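Local structure of putative decarboxylase involved in desferrioxamine biosynthesis (5O5C) at residues B[202-205]-B[206-209]. The protein is probably a pyridoxal phosphate-dependent group II lysine decarboxylase that serves the biosynthesis of the siderophore desferrioxamine in the fire blight pathogen. Sequence-based numbering, arbitrary orientation.
Sequences HDAA and KWRV
W207 folds back over the 3-10 turn that precedes it, laying one face of its indole on A204: CA of A204 stands 3.8 Å from the centroid of the five-membered ring and 14° off its normal, a CH-pi contact. CB of A204 adds an apolar touch to CZ3 of W207 at 4.2 Å. CG of W207 lies beside its own backbone N (chi1 -60°), consistent with the ring lying back over the turn. The D203 carboxylate and indole planes stand 82° apart; OD2, 4.0 Å from NE1 of W207, is too far for a hydrogen bond. Two i to i+3 backbone bonds define the turn: K206 N to D203 O at 3.2 Å and W207 N to A204 O at 3.0 Å. R208 ties turn to strand, its NH1 bonding A205 O at 3.0 Å and W207 O at 2.9 Å; W207 O lies in the guanidinium plane, A205 O slightly out of it, and both hold one nitrogen. This packing, away from the cofactor site, leads into strand 207-212 of the mixed sheet of the type I pyridoxal phosphate fold. W207 packs edge-to-face with W185 of helix 170-189 and touches I262 and V264, while R208 pairs through its backbone with neighbouring strand 262-269.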
# COMPACT_ATOMS: atom_id res chain seq x y z
N HIS B 202 -30.52 10.02 0.22
CA HIS B 202 -31.58 9.37 -0.53
C HIS B 202 -31.27 9.34 -2.02
O HIS B 202 -31.40 8.28 -2.64
CB HIS B 202 -32.94 10.02 -0.21
CG HIS B 202 -33.57 9.49 1.06
ND1 HIS B 202 -34.94 9.51 1.29
CD2 HIS B 202 -33.02 8.91 2.15
CE1 HIS B 202 -35.19 8.98 2.47
NE2 HIS B 202 -34.05 8.60 3.01
N ASP B 203 -30.81 10.47 -2.58
CA ASP B 203 -30.64 10.57 -4.01
C ASP B 203 -29.26 10.12 -4.60
O ASP B 203 -29.02 10.40 -5.75
CB ASP B 203 -31.02 11.99 -4.49
CG ASP B 203 -29.99 13.05 -4.12
OD1 ASP B 203 -29.30 12.88 -3.08
OD2 ASP B 203 -29.89 14.06 -4.85
N ALA B 204 -28.43 9.40 -3.84
CA ALA B 204 -27.15 8.83 -4.33
C ALA B 204 -27.25 7.86 -5.51
O ALA B 204 -26.41 7.83 -6.44
CB ALA B 204 -26.37 8.17 -3.19
N ALA B 205 -28.29 7.05 -5.53
CA ALA B 205 -28.43 6.14 -6.65
C ALA B 205 -28.50 6.88 -8.00
O ALA B 205 -28.31 6.28 -9.03
CB ALA B 205 -29.62 5.23 -6.46
N LYS B 206 -28.74 8.20 -8.00
CA LYS B 206 -28.83 8.92 -9.27
C LYS B 206 -27.49 9.44 -9.76
O LYS B 206 -27.37 9.75 -10.94
CB LYS B 206 -29.83 10.05 -9.17
CG LYS B 206 -31.24 9.64 -8.75
CD LYS B 206 -32.06 10.89 -8.43
CE LYS B 206 -33.55 10.68 -8.55
NZ LYS B 206 -34.26 11.96 -8.22
N TRP B 207 -26.48 9.50 -8.88
CA TRP B 207 -25.23 10.18 -9.20
C TRP B 207 -24.50 9.45 -10.30
O TRP B 207 -24.48 8.24 -10.35
CB TRP B 207 -24.33 10.35 -7.95
CG TRP B 207 -24.96 11.16 -6.84
CD1 TRP B 207 -26.06 11.95 -6.95
CD2 TRP B 207 -24.53 11.26 -5.50
NE1 TRP B 207 -26.37 12.50 -5.75
CE2 TRP B 207 -25.45 12.10 -4.83
CE3 TRP B 207 -23.46 10.71 -4.77
CZ2 TRP B 207 -25.33 12.40 -3.48
CZ3 TRP B 207 -23.34 11.02 -3.44
CH2 TRP B 207 -24.27 11.88 -2.80
N ARG B 208 -23.91 10.19 -11.22
CA ARG B 208 -23.21 9.59 -12.33
C ARG B 208 -21.85 10.18 -12.50
O ARG B 208 -21.68 11.38 -12.40
CB ARG B 208 -24.04 9.70 -13.63
CG ARG B 208 -25.28 8.80 -13.63
CD ARG B 208 -24.94 7.31 -13.65
NE ARG B 208 -26.11 6.42 -13.66
CZ ARG B 208 -26.79 6.00 -12.58
NH1 ARG B 208 -26.47 6.40 -11.35
NH2 ARG B 208 -27.82 5.19 -12.74
N VAL B 209 -20.89 9.31 -12.79
CA VAL B 209 -19.50 9.67 -13.13
C VAL B 209 -19.22 9.33 -14.58
O VAL B 209 -19.62 8.29 -15.06
CB VAL B 209 -18.50 8.94 -12.23
CG1 VAL B 209 -17.05 9.14 -12.68
CG2 VAL B 209 -18.71 9.38 -10.77